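Local coordinates for protein aminopeptidase C (Lactobacillus rhamnosus, PDB 4K7C) that probably releases amino acids from the N-termini of peptides, as a cysteine aminopeptidase of the papain-like clan, at residues L56-V61 against M79-Q84; W142-A147 against R289-L294; A311-W316 against V412-Y417; M366-V371 against W381-S386. One frame throughout, in Å; residues are numbered along the deposited sequence.

Contact 1 of 4, residues L56-V61 against M79-Q84; sequences LDTGAV and MRHGIQ. With GOL (glycerol), chain F.
Thr58, His81 and Arg80 have the most surface buried where the loop 56-61 passes along helix 70-87. Thr58 lies over one face of the His81 imidazole. Its CB sits 3.7 Å from the ring centroid and only 8° off the ring normal, a CH-pi contact. Its CG2 lies 3.8 Å from His81 CD2. The imidazole is held at both nitrogens. ND1 donates in the ring plane to Gln84 OE1 at 2.8 Å, one helical turn on, and NE2 is hydrogen-bonded to Glu384 OE1 of the beta hairpin. With both nitrogens engaged in this way, the ring may well carry a positive charge.

Arg80 takes the crowded first torsion (chi1 81°) and then runs out straight from CG to NE. Its NH2 donates to Ala60 O at 2.9 Å, with the oxygen near the guanidinium plane. NH2 also forms a salt bridge with Glu384, and NE bonds to Asn77. NH1 donates to O3 of a glycerol, probably from the crystallisation liquor. A water joins both sides: it donates to Thr58 O and Ala60 O and accepts from Gln84 NE2. Ala60 O is thus gripped directly by Arg80, while Thr58 O is linked to Gln84 through the water. In a papain-like fold this is the region where the long central helix meets the beta domain, and here an Arg-His pair on the helix ties in the loop that precedes it.

Contact 2 of 4, residues W142-A147 against R289-L294; sequences WDMLSA and REVRHL
Asp143 fills the centre of this contact, in the first turn of helix 142-152. Its CG stands anti to the carbonyl carbon (chi1 -64°), which sends the carboxylate to the backbone of 289-294. OD2 accepts from Arg292 N at 2.9 Å in a nearly straight bond of 171°. The N-H arrives from above the carboxylate plane. OD1 takes a water at 2.6 Å, and that water donates to Arg292 O.

Arg289 starts from the crowded first torsion (chi1 71°) and bends again at chi3. These torsions lay its CG and CD along the helix. CD is 3.6 Å from Asp143 O, and CG is 4.0 Å from Ala147 CB. Its NH1 goes on to Glu150 and Asp258. Val291 points CG2, anti to its carbonyl carbon, at CG of the selenomethionine Met144. Arg292, bent at chi2, grips Glu290 OE1 end-on with NH1 and NH2 in a salt bridge, and its NE reaches Tyr430 O.

The Asp143 carboxylate is buried and is met by a backbone N-H and a water, not by the guanidinium of Arg289, whose NH2 stays 5.4 Å from Asp143 OD1. The carboxylate charge is therefore probably eased by dipoles, including that of the helix start.

Contact 3 of 4, residues A311-W316 against V412-Y417; sequences AGESVW and VISKKY. With GOL (glycerol), chain C.
The Tyr417 ring has CG of its neighbour Lys416 over the centre of one face, 4.1 Å above the plane. Glu313 OE1 lies at its edge, in plane. The hydroxyl OH donates to that oxygen at 2.5 Å, a short bond that meets OE1 from above the carboxylate plane. Carboxylate and ring are turned 59° apart. Ala311 CB lies oblique to the ring, 3.3 Å from Tyr417 OH. The Trp316 indole is touched obliquely by Val412 CG2, 3.6 Å from CE3. Its NE1 bonds to Trp71 O, and Trp142 packs against it edge-to-face.

A phenylalanine in place of Tyr417 would lose the hydroxyl and would probably loosen the Glu313 side chain.

Gly312 closes helix 298-310 with a Schellman motif, and the chain then enters strand 315-319. That strand runs antiparallel to strand 408-414 in the beta domain of this papain-like fold. Val412 N donates to Trp316 O at 2.9 Å. Beyond this bond a glycerol, probably from the crystallisation liquor, sits between the strands: Trp316 N donates to its O3, which donates to Val412 O at 2.7 Å. A water joins the glycerol to Glu313 OE1 and Ser414 OG.

Contact 4 of 4, residues M366-V371 against W381-S386; sequences MVLTGV and WKVENS
Backbone hydrogen bonds join the two arms of this hairpin. Glu384 N donates to Val367 O at 2.7 Å, nearly along the C=O axis, while the return bond from Val367 N is weak. Thr369 N donates to Lys382 O, and Lys382 N to Gly370 O. Leu368 pairs with Val383 and Val371 with Trp381, with a beta bulge at Thr369-Gly370 between. A CB on Gly370 would crowd Lys382 CB, and Gly370 N is buried without a partner.

Among polar groups, a water links Thr369 OG1 to Lys382 NZ, which salt-bridges Glu55. Asn385 OD1 accepts from Ser386 N and bonds His364, consistent with the His-Asn pair of a papain-like catalytic site. Trp381 NE1 bonds Asp401 OD1.

Apolar contacts fill the face that carries Leu368, Val371, Trp381 and Val383. Val371 CG2, anti to its backbone N, sits over the six-membered ring of Trp381, 3.6 Å from the centroid. The indole stacks on Phe404, and Leu368 CD1 meets it obliquely. An alanine at Trp381 would lose the CH-pi contact, the stack and the Asp401 bond, and would probably leave Val371 poorly packed. SE of selenomethionine Met366 lies 3.6 Å from Val383 CG1. It also packs against the Asn385 amide, 3.5 Å from CG.

How the contacts relate
Contacts 2, 3 and 4 are largely buried, while contact 1 is partly so. Contacts 3 and 4 share neighbouring strands: Val315 O probably bonds Leu368 N, and contact 4 is nested in the chain loop that contact 3 closes. Contact 1 touches contact 4 by polar groups, with a probable bond from Leu56 N to Thr369 O, and by packing of Thr58 on Thr369. Contact 2 stands about 21 Å from contact 4, centre to centre. It meets contact 3 through Trp142 and contact 1 through Leu145 on Met79. Strand pairing dominates contact 4. Contact 3 has a single direct strand bond plus a tyrosine-glutamate pair. Contacts 1 and 2 join a helix to a loop by side-chain bonds to backbone.

Contact 1 of 4, residues L56-V61 against M79-Q84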
loop_
_atom_site.group_PDB
_atom_site.type_symbol
_atom_site.label_atom_id
_atom_site.label_comp_id
_atom_site.label_asym_id
_atom_site.label_seq_id
_atom_site.Cartn_x
_atom_site.Cartn_y
_atom_site.Cartn_z
ATOM N N LEU A 56 18.806 -11.197 30.701
ATOM C CA LEU A 56 18.315 -10.049 31.471
ATOM C C LEU A 56 16.929 -9.652 30.972
ATOM O O LEU A 56 16.590 -9.801 29.778
ATOM C CB LEU A 56 19.259 -8.835 31.336
ATOM C CG LEU A 56 20.754 -9.167 31.559
ATOM C CD1 LEU A 56 21.656 -7.955 31.414
ATOM C CD2 LEU A 56 21.016 -9.876 32.827
ATOM N N ASP A 57 16.169 -9.069 31.874
ATOM C CA ASP A 57 14.840 -8.612 31.504
ATOM C C ASP A 57 14.974 -7.130 31.079
ATOM O O ASP A 57 15.157 -6.241 31.931
ATOM C CB ASP A 57 13.954 -8.834 32.713
ATOM C CG ASP A 57 12.543 -8.350 32.495
ATOM O OD1 ASP A 57 12.216 -7.980 31.315
ATOM O OD2 ASP A 57 11.780 -8.337 33.509
ATOM N N THR A 58 14.961 -6.835 29.779
ATOM C CA THR A 58 15.287 -5.480 29.289
ATOM C C THR A 58 14.174 -4.767 28.522
ATOM O O THR A 58 14.339 -3.631 28.073
ATOM C CB THR A 58 16.568 -5.486 28.447
ATOM O OG1 THR A 58 16.447 -6.420 27.364
ATOM C CG2 THR A 58 17.856 -5.827 29.294
ATOM N N GLY A 59 13.024 -5.418 28.376
ATOM C CA GLY A 59 11.852 -4.762 27.769
ATOM C C GLY A 59 12.043 -4.351 26.278
ATOM O O GLY A 59 12.774 -5.011 25.532
ATOM N N ALA A 60 11.285 -3.344 25.856
ATOM C CA ALA A 60 11.140 -3.026 24.463
ATOM C C ALA A 60 12.307 -2.193 23.960
ATOM O O ALA A 60 12.938 -1.396 24.703
ATOM C CB ALA A 60 9.793 -2.333 24.187
ATOM N N VAL A 61 12.624 -2.401 22.664
ATOM C CA VAL A 61 13.703 -1.643 22.012
ATOM C C VAL A 61 13.377 -0.209 21.591
ATOM O O VAL A 61 12.197 0.217 21.476
ATOM C CB VAL A 61 14.256 -2.422 20.772
ATOM C CG1 VAL A 61 14.659 -3.881 21.159
ATOM C CG2 VAL A 61 13.227 -2.490 19.651
HETATM N N MSE A 79 21.825 2.476 30.502
HETATM C CA MSE A 79 21.399 3.372 31.647
HETATM C C MSE A 79 19.930 3.218 31.910
HETATM O O MSE A 79 19.510 3.041 33.037
HETATM C CB MSE A 79 21.741 4.791 31.181
HETATM C CG MSE A 79 23.204 5.032 31.214
HETATM SE SE MSE A 79 23.626 6.818 30.570
HETATM C CE MSE A 79 25.485 6.396 30.445
ATOM N N ARG A 80 19.114 3.215 30.850
ATOM C CA ARG A 80 17.649 3.170 31.022
ATOM C C ARG A 80 17.185 1.824 31.526
ATOM O O ARG A 80 16.134 1.767 32.171
ATOM C CB ARG A 80 16.898 3.514 29.732
ATOM C CG ARG A 80 16.765 2.350 28.739
ATOM C CD ARG A 80 16.448 2.947 27.380
ATOM N NE ARG A 80 16.309 1.942 26.324
ATOM C CZ ARG A 80 15.172 1.371 25.962
ATOM N NH1 ARG A 80 14.014 1.772 26.483
ATOM N NH2 ARG A 80 15.195 0.466 24.981
ATOM N N HIS A 81 17.917 0.749 31.248
ATOM C CA HIS A 81 17.489 -0.552 31.866
ATOM C C HIS A 81 17.701 -0.508 33.428
ATOM O O HIS A 81 16.920 -1.071 34.181
ATOM C CB HIS A 81 18.143 -1.766 31.203
ATOM C CG HIS A 81 17.883 -1.875 29.731
ATOM N ND1 HIS A 81 16.653 -1.606 29.164
ATOM C CD2 HIS A 81 18.702 -2.207 28.708
ATOM C CE1 HIS A 81 16.736 -1.777 27.845
ATOM N NE2 HIS A 81 17.974 -2.101 27.546
ATOM N N GLY A 82 18.760 0.176 33.867
ATOM C CA GLY A 82 18.965 0.476 35.277
ATOM C C GLY A 82 17.798 1.245 35.886
ATOM O O GLY A 82 17.227 0.834 36.897
ATOM N N ILE A 83 17.362 2.295 35.176
ATOM C CA ILE A 83 16.241 3.104 35.648
ATOM C C ILE A 83 14.973 2.319 35.734
ATOM O O ILE A 83 14.176 2.399 36.749
ATOM C CB ILE A 83 16.040 4.327 34.735
ATOM C CG1 ILE A 83 17.249 5.237 34.826
ATOM C CG2 ILE A 83 14.765 5.083 35.085
ATOM C CD1 ILE A 83 17.214 6.413 33.842
ATOM N N GLN A 84 14.706 1.577 34.665
ATOM C CA GLN A 84 13.467 0.765 34.579
ATOM C C GLN A 84 13.373 -0.222 35.765
ATOM O O GLN A 84 12.313 -0.409 36.299
ATOM C CB GLN A 84 13.488 -0.122 33.290
ATOM C CG GLN A 84 13.377 0.671 31.986
ATOM C CD GLN A 84 13.813 -0.083 30.722
ATOM O OE1 GLN A 84 14.374 -1.194 30.750
ATOM N NE2 GLN A 84 13.616 0.562 29.639
HETATM C C1 GOL F . 9.864 2.445 22.305
HETATM O O1 GOL F . 8.501 2.570 21.904
HETATM C C2 GOL F . 9.944 2.098 23.798
HETATM O O2 GOL F . 9.630 3.242 24.628
HETATM C C3 GOL F . 11.366 1.674 24.180
HETATM O O3 GOL F . 11.281 1.216 25.523
HETATM O O HOH W 1 13.296 -1.277 27.431
#

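Contact 2 of 4, residues W142-A147 against R289-L294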
loop_
_atom_site.group_PDB
_atom_site.type_symbol
_atom_site.label_atom_id
_atom_site.label_comp_id
_atom_site.label_asym_id
_atom_site.label_seq_id
_atom_site.Cartn_x
_atom_site.Cartn_y
_atom_site.Cartn_z
ATOM N N TRP A 142 32.283 4.852 23.283
ATOM C CA TRP A 142 31.783 4.874 24.656
ATOM C C TRP A 142 32.335 6.076 25.459
ATOM O O TRP A 142 31.572 6.801 26.068
ATOM C CB TRP A 142 32.154 3.575 25.386
ATOM C CG TRP A 142 31.810 3.693 26.831
ATOM C CD1 TRP A 142 32.622 4.153 27.844
ATOM C CD2 TRP A 142 30.530 3.451 27.446
ATOM N NE1 TRP A 142 31.932 4.207 29.023
ATOM C CE2 TRP A 142 30.653 3.769 28.817
ATOM C CE3 TRP A 142 29.310 2.972 26.983
ATOM C CZ2 TRP A 142 29.579 3.618 29.727
ATOM C CZ3 TRP A 142 28.274 2.785 27.886
ATOM C CH2 TRP A 142 28.398 3.141 29.244
ATOM N N ASP A 143 33.632 6.333 25.376
ATOM C CA ASP A 143 34.246 7.377 26.215
ATOM C C ASP A 143 33.766 8.765 25.799
ATOM O O ASP A 143 33.673 9.665 26.636
ATOM C CB ASP A 143 35.764 7.293 26.129
ATOM C CG ASP A 143 36.344 5.978 26.700
ATOM O OD1 ASP A 143 35.862 5.451 27.730
ATOM O OD2 ASP A 143 37.309 5.457 26.060
HETATM N N MSE A 144 33.460 8.923 24.511
HETATM C CA MSE A 144 32.822 10.164 24.015
HETATM C C MSE A 144 31.409 10.338 24.497
HETATM O O MSE A 144 30.962 11.450 24.769
HETATM C CB MSE A 144 32.876 10.125 22.473
HETATM C CG MSE A 144 34.300 10.308 21.982
HETATM SE SE MSE A 144 34.494 9.749 20.091
HETATM C CE MSE A 144 33.359 11.065 19.183
ATOM N N LEU A 145 30.651 9.255 24.690
ATOM C CA LEU A 145 29.311 9.423 25.233
ATOM C C LEU A 145 29.433 9.791 26.723
ATOM O O LEU A 145 28.714 10.688 27.222
ATOM C CB LEU A 145 28.561 8.108 25.059
ATOM C CG LEU A 145 27.046 8.070 25.285
ATOM C CD1 LEU A 145 26.712 7.966 26.766
ATOM C CD2 LEU A 145 26.418 9.273 24.593
ATOM N N SER A 146 30.295 9.085 27.459
ATOM C CA SER A 146 30.564 9.481 28.840
ATOM C C SER A 146 30.933 10.927 29.003
ATOM O O SER A 146 30.394 11.600 29.903
ATOM C CB SER A 146 31.637 8.603 29.480
ATOM O OG SER A 146 31.041 7.410 29.701
ATOM N N ALA A 147 31.830 11.414 28.157
ATOM C CA ALA A 147 32.245 12.786 28.213
ATOM C C ALA A 147 31.036 13.711 28.149
ATOM O O ALA A 147 30.968 14.725 28.868
ATOM C CB ALA A 147 33.193 13.140 27.089
ATOM N N ARG A 289 37.135 13.917 29.004
ATOM C CA ARG A 289 37.933 12.717 29.001
ATOM C C ARG A 289 38.223 12.196 27.576
ATOM O O ARG A 289 37.394 12.371 26.657
ATOM C CB ARG A 289 37.229 11.659 29.836
ATOM C CG ARG A 289 35.955 11.100 29.172
ATOM C CD ARG A 289 35.561 9.728 29.718
ATOM N NE ARG A 289 35.196 9.800 31.144
ATOM C CZ ARG A 289 35.930 9.274 32.150
ATOM N NH1 ARG A 289 35.497 9.399 33.407
ATOM N NH2 ARG A 289 37.067 8.584 31.902
ATOM N N GLU A 290 39.386 11.573 27.410
ATOM C CA GLU A 290 39.785 11.047 26.104
ATOM C C GLU A 290 39.424 9.597 25.961
ATOM O O GLU A 290 39.104 8.946 26.892
ATOM C CB GLU A 290 41.305 11.194 25.898
ATOM C CG GLU A 290 41.805 12.638 25.862
ATOM C CD GLU A 290 43.323 12.723 25.772
ATOM O OE1 GLU A 290 44.020 11.667 25.824
ATOM O OE2 GLU A 290 43.817 13.858 25.623
ATOM N N VAL A 291 39.496 9.101 24.734
ATOM C CA VAL A 291 39.301 7.670 24.431
ATOM C C VAL A 291 40.498 6.885 25.001
ATOM O O VAL A 291 41.673 7.250 24.760
ATOM C CB VAL A 291 39.136 7.485 22.877
ATOM C CG1 VAL A 291 39.166 6.000 22.426
ATOM C CG2 VAL A 291 37.857 8.173 22.387
ATOM N N ARG A 292 40.165 5.825 25.731
ATOM C CA ARG A 292 41.139 4.820 26.250
ATOM C C ARG A 292 40.633 3.383 26.083
ATOM O O ARG A 292 39.601 3.017 26.654
ATOM C CB ARG A 292 41.351 5.112 27.763
ATOM C CG ARG A 292 42.180 6.359 28.098
ATOM C CD ARG A 292 43.618 6.398 27.574
ATOM N NE ARG A 292 44.267 7.638 27.993
ATOM C CZ ARG A 292 44.277 8.790 27.351
ATOM N NH1 ARG A 292 43.722 8.915 26.164
ATOM N NH2 ARG A 292 44.910 9.854 27.902
ATOM N N HIS A 293 41.282 2.593 25.213
ATOM C CA HIS A 293 40.936 1.244 24.991
ATOM C C HIS A 293 42.032 0.344 25.583
ATOM O O HIS A 293 43.216 0.551 25.291
ATOM C CB HIS A 293 40.886 0.950 23.474
ATOM C CG HIS A 293 39.856 1.700 22.710
ATOM N ND1 HIS A 293 38.518 1.647 23.034
ATOM C CD2 HIS A 293 39.943 2.400 21.558
ATOM C CE1 HIS A 293 37.834 2.374 22.158
ATOM N NE2 HIS A 293 38.677 2.855 21.264
ATOM N N LEU A 294 41.616 -0.644 26.327
ATOM C CA LEU A 294 42.462 -1.729 26.836
ATOM C C LEU A 294 42.302 -2.956 25.913
ATOM O O LEU A 294 41.215 -3.577 25.859
ATOM C CB LEU A 294 42.043 -2.088 28.256
ATOM C CG LEU A 294 42.641 -3.252 28.988
ATOM C CD1 LEU A 294 44.115 -2.938 29.136
ATOM C CD2 LEU A 294 41.963 -3.468 30.304
HETATM O O HOH W 2 37.565 3.596 28.531
#

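Contact 3 of 4, residues A311-W316 against V412-Y417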
loop_
_atom_site.group_PDB
_atom_site.type_symbol
_atom_site.label_atom_id
_atom_site.label_comp_id
_atom_site.label_asym_id
_atom_site.label_seq_id
_atom_site.Cartn_x
_atom_site.Cartn_y
_atom_site.Cartn_z
ATOM N N ALA A 311 26.198 -11.077 36.601
ATOM C CA ALA A 311 25.865 -10.111 37.629
ATOM C C ALA A 311 24.618 -9.305 37.395
ATOM O O ALA A 311 24.279 -8.496 38.218
ATOM C CB ALA A 311 27.047 -9.187 37.842
ATOM N N GLY A 312 23.955 -9.457 36.240
ATOM C CA GLY A 312 22.700 -8.801 35.966
ATOM C C GLY A 312 22.873 -7.471 35.248
ATOM O O GLY A 312 21.950 -6.674 35.158
ATOM N N GLU A 313 24.030 -7.244 34.627
ATOM C CA GLU A 313 24.259 -5.971 33.960
ATOM C C GLU A 313 24.560 -6.217 32.465
ATOM O O GLU A 313 25.402 -7.062 32.117
ATOM C CB GLU A 313 25.469 -5.304 34.554
ATOM C CG GLU A 313 25.267 -4.896 36.040
ATOM C CD GLU A 313 26.574 -4.661 36.842
ATOM O OE1 GLU A 313 27.733 -4.734 36.323
ATOM O OE2 GLU A 313 26.437 -4.435 38.061
ATOM N N SER A 314 23.885 -5.438 31.650
ATOM C CA SER A 314 24.049 -5.421 30.197
ATOM C C SER A 314 25.385 -4.834 29.754
ATOM O O SER A 314 26.117 -4.149 30.519
ATOM C CB SER A 314 22.818 -4.696 29.584
ATOM O OG SER A 314 22.787 -3.309 29.830
ATOM N N VAL A 315 25.790 -5.140 28.558
ATOM C CA VAL A 315 27.129 -4.790 28.140
ATOM C C VAL A 315 27.133 -4.073 26.776
ATOM O O VAL A 315 26.762 -4.702 25.755
ATOM C CB VAL A 315 28.032 -6.070 28.043
ATOM C CG1 VAL A 315 29.429 -5.759 27.605
ATOM C CG2 VAL A 315 28.104 -6.875 29.357
ATOM N N TRP A 316 27.541 -2.813 26.727
ATOM C CA TRP A 316 27.681 -2.100 25.490
ATOM C C TRP A 316 28.824 -2.749 24.699
ATOM O O TRP A 316 29.882 -3.110 25.274
ATOM C CB TRP A 316 28.037 -0.647 25.763
ATOM C CG TRP A 316 28.108 0.339 24.681
ATOM C CD1 TRP A 316 27.243 1.317 24.418
ATOM C CD2 TRP A 316 29.236 0.598 23.775
ATOM N NE1 TRP A 316 27.659 2.117 23.429
ATOM C CE2 TRP A 316 28.878 1.699 22.991
ATOM C CE3 TRP A 316 30.400 -0.098 23.458
ATOM C CZ2 TRP A 316 29.683 2.205 21.997
ATOM C CZ3 TRP A 316 31.233 0.441 22.510
ATOM C CH2 TRP A 316 30.884 1.560 21.761
ATOM N N VAL A 412 32.335 -2.666 26.831
ATOM C CA VAL A 412 32.557 -1.783 27.944
ATOM C C VAL A 412 32.236 -2.540 29.218
ATOM O O VAL A 412 31.112 -3.014 29.454
ATOM C CB VAL A 412 31.777 -0.469 27.828
ATOM C CG1 VAL A 412 31.968 0.401 29.047
ATOM C CG2 VAL A 412 32.178 0.297 26.605
ATOM N N ILE A 413 33.270 -2.709 30.068
ATOM C CA ILE A 413 33.177 -3.490 31.296
ATOM C C ILE A 413 33.422 -2.637 32.579
ATOM O O ILE A 413 34.307 -1.780 32.525
ATOM C CB ILE A 413 34.184 -4.647 31.231
ATOM C CG1 ILE A 413 33.832 -5.569 29.987
ATOM C CG2 ILE A 413 34.172 -5.444 32.482
ATOM C CD1 ILE A 413 32.557 -6.317 30.118
ATOM N N SER A 414 32.646 -2.876 33.645
ATOM C CA SER A 414 32.941 -2.234 34.953
ATOM C C SER A 414 34.251 -2.775 35.468
ATOM O O SER A 414 34.483 -3.980 35.497
ATOM C CB SER A 414 31.907 -2.367 36.050
ATOM O OG SER A 414 30.620 -2.203 35.599
ATOM N N LYS A 415 35.113 -1.830 35.795
ATOM C CA LYS A 415 36.480 -2.068 36.271
ATOM C C LYS A 415 36.565 -3.100 37.411
ATOM O O LYS A 415 37.557 -3.850 37.516
ATOM C CB LYS A 415 37.135 -0.732 36.644
ATOM C CG LYS A 415 37.604 0.113 35.472
ATOM C CD LYS A 415 38.099 1.491 35.959
ATOM C CE LYS A 415 38.455 2.332 34.827
ATOM N NZ LYS A 415 38.825 3.709 35.231
ATOM N N LYS A 416 35.534 -3.132 38.253
ATOM C CA LYS A 416 35.517 -4.063 39.347
ATOM C C LYS A 416 35.531 -5.552 38.941
ATOM O O LYS A 416 35.780 -6.405 39.762
ATOM C CB LYS A 416 34.294 -3.835 40.190
ATOM C CG LYS A 416 32.996 -4.170 39.516
ATOM C CD LYS A 416 31.884 -3.595 40.354
ATOM C CE LYS A 416 30.551 -4.060 39.885
ATOM N NZ LYS A 416 29.597 -3.767 41.009
ATOM N N TYR A 417 35.206 -5.858 37.671
ATOM C CA TYR A 417 35.224 -7.241 37.197
ATOM C C TYR A 417 36.589 -7.596 36.697
ATOM O O TYR A 417 36.830 -8.759 36.418
ATOM C CB TYR A 417 34.209 -7.400 36.037
ATOM C CG TYR A 417 32.825 -7.174 36.460
ATOM C CD1 TYR A 417 32.256 -7.932 37.519
ATOM C CD2 TYR A 417 32.047 -6.226 35.838
ATOM C CE1 TYR A 417 30.957 -7.715 37.926
ATOM C CE2 TYR A 417 30.761 -5.982 36.243
ATOM C CZ TYR A 417 30.221 -6.725 37.280
ATOM O OH TYR A 417 28.952 -6.478 37.700
HETATM C C1 GOL C . 27.123 -0.133 31.786
HETATM O O1 GOL C . 27.004 -0.526 33.164
HETATM C C2 GOL C . 28.442 -0.583 31.157
HETATM O O2 GOL C . 29.055 -1.718 31.789
HETATM C C3 GOL C . 28.303 -0.669 29.639
HETATM O O3 GOL C . 28.742 -1.845 28.995
HETATM O O HOH W 3 28.393 -2.784 34.635
#

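Contact 4 of 4, residues M366-V371 against W381-S386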
loop_
_atom_site.group_PDB
_atom_site.type_symbol
_atom_site.label_atom_id
_atom_site.label_comp_id
_atom_site.label_asym_id
_atom_site.label_seq_id
_atom_site.Cartn_x
_atom_site.Cartn_y
_atom_site.Cartn_z
HETATM N N MSE A 366 25.800 -1.966 19.898
HETATM C CA MSE A 366 24.587 -2.596 20.411
HETATM C C MSE A 366 24.877 -2.961 21.866
HETATM O O MSE A 366 25.881 -2.574 22.430
HETATM C CB MSE A 366 24.100 -3.770 19.514
HETATM C CG MSE A 366 23.809 -3.286 18.085
HETATM SE SE MSE A 366 23.278 -4.789 16.907
HETATM C CE MSE A 366 25.017 -5.675 16.743
ATOM N N VAL A 367 23.980 -3.755 22.467
ATOM C CA VAL A 367 24.046 -4.142 23.841
ATOM C C VAL A 367 23.806 -5.677 23.955
ATOM O O VAL A 367 22.838 -6.209 23.414
ATOM C CB VAL A 367 23.009 -3.319 24.698
ATOM C CG1 VAL A 367 22.992 -3.822 26.153
ATOM C CG2 VAL A 367 23.238 -1.858 24.621
ATOM N N LEU A 368 24.721 -6.346 24.648
ATOM C CA LEU A 368 24.503 -7.725 25.111
ATOM C C LEU A 368 23.593 -7.741 26.309
ATOM O O LEU A 368 23.875 -7.054 27.313
ATOM C CB LEU A 368 25.841 -8.422 25.485
ATOM C CG LEU A 368 26.889 -8.240 24.365
ATOM C CD1 LEU A 368 28.221 -8.673 24.885
ATOM C CD2 LEU A 368 26.599 -9.101 23.113
ATOM N N THR A 369 22.549 -8.542 26.198
ATOM C CA THR A 369 21.523 -8.708 27.264
ATOM C C THR A 369 21.266 -10.141 27.680
ATOM O O THR A 369 20.394 -10.410 28.469
ATOM C CB THR A 369 20.199 -8.000 26.926
ATOM O OG1 THR A 369 19.496 -8.744 25.911
ATOM C CG2 THR A 369 20.440 -6.484 26.474
ATOM N N GLY A 370 22.142 -11.034 27.252
ATOM C CA GLY A 370 21.966 -12.471 27.511
ATOM C C GLY A 370 23.088 -13.217 26.822
ATOM O O GLY A 370 23.787 -12.673 25.944
ATOM N N VAL A 371 23.282 -14.443 27.297
ATOM C CA VAL A 371 24.272 -15.408 26.767
ATOM C C VAL A 371 23.818 -16.772 27.123
ATOM O O VAL A 371 23.310 -16.964 28.219
ATOM C CB VAL A 371 25.749 -15.096 27.244
ATOM C CG1 VAL A 371 25.918 -15.298 28.760
ATOM C CG2 VAL A 371 26.733 -15.853 26.372
ATOM N N TRP A 381 24.664 -15.242 21.923
ATOM C CA TRP A 381 24.573 -14.034 22.718
ATOM C C TRP A 381 23.317 -13.313 22.271
ATOM O O TRP A 381 22.975 -13.249 21.052
ATOM C CB TRP A 381 25.747 -13.123 22.428
ATOM C CG TRP A 381 27.093 -13.764 22.710
ATOM C CD1 TRP A 381 27.769 -14.603 21.890
ATOM C CD2 TRP A 381 27.955 -13.491 23.823
ATOM N NE1 TRP A 381 28.966 -15.015 22.495
ATOM C CE2 TRP A 381 29.090 -14.333 23.683
ATOM C CE3 TRP A 381 27.810 -12.713 25.020
ATOM C CZ2 TRP A 381 30.111 -14.370 24.627
ATOM C CZ3 TRP A 381 28.847 -12.704 25.921
ATOM C CH2 TRP A 381 29.971 -13.547 25.741
ATOM N N LYS A 382 22.619 -12.746 23.255
ATOM C CA LYS A 382 21.418 -11.993 23.011
ATOM C C LYS A 382 21.755 -10.521 22.868
ATOM O O LYS A 382 22.470 -9.905 23.704
ATOM C CB LYS A 382 20.378 -12.193 24.100
ATOM C CG LYS A 382 19.092 -11.417 23.914
ATOM C CD LYS A 382 18.060 -11.696 25.002
ATOM C CE LYS A 382 16.693 -11.203 24.530
ATOM N NZ LYS A 382 15.730 -11.015 25.631
ATOM N N VAL A 383 21.212 -9.920 21.826
ATOM C CA VAL A 383 21.646 -8.580 21.405
ATOM C C VAL A 383 20.474 -7.615 21.302
ATOM O O VAL A 383 19.529 -7.818 20.504
ATOM C CB VAL A 383 22.378 -8.636 20.049
ATOM C CG1 VAL A 383 22.768 -7.239 19.511
ATOM C CG2 VAL A 383 23.565 -9.452 20.229
ATOM N N GLU A 384 20.520 -6.564 22.086
ATOM C CA GLU A 384 19.541 -5.502 21.924
ATOM C C GLU A 384 19.956 -4.555 20.850
ATOM O O GLU A 384 21.008 -3.895 20.938
ATOM C CB GLU A 384 19.283 -4.697 23.252
ATOM C CG GLU A 384 18.276 -3.548 23.020
ATOM C CD GLU A 384 18.013 -2.744 24.272
ATOM O OE1 GLU A 384 18.793 -2.936 25.235
ATOM O OE2 GLU A 384 17.161 -1.846 24.231
ATOM N N ASN A 385 19.130 -4.470 19.790
ATOM C CA ASN A 385 19.409 -3.543 18.707
ATOM C C ASN A 385 18.555 -2.304 18.895
ATOM O O ASN A 385 17.778 -2.265 19.817
ATOM C CB ASN A 385 19.218 -4.149 17.303
ATOM C CG ASN A 385 20.126 -3.500 16.228
ATOM O OD1 ASN A 385 20.748 -2.454 16.404
ATOM N ND2 ASN A 385 20.200 -4.164 15.079
ATOM N N SER A 386 18.808 -1.280 18.082
ATOM C CA SER A 386 18.157 0.058 18.185
ATOM C C SER A 386 17.544 0.451 16.837
ATOM O O SER A 386 17.603 1.613 16.368
ATOM C CB SER A 386 19.162 1.136 18.666
ATOM O OG SER A 386 20.346 1.203 17.875
HETATM O O HOH W 4 17.149 -9.142 27.244
#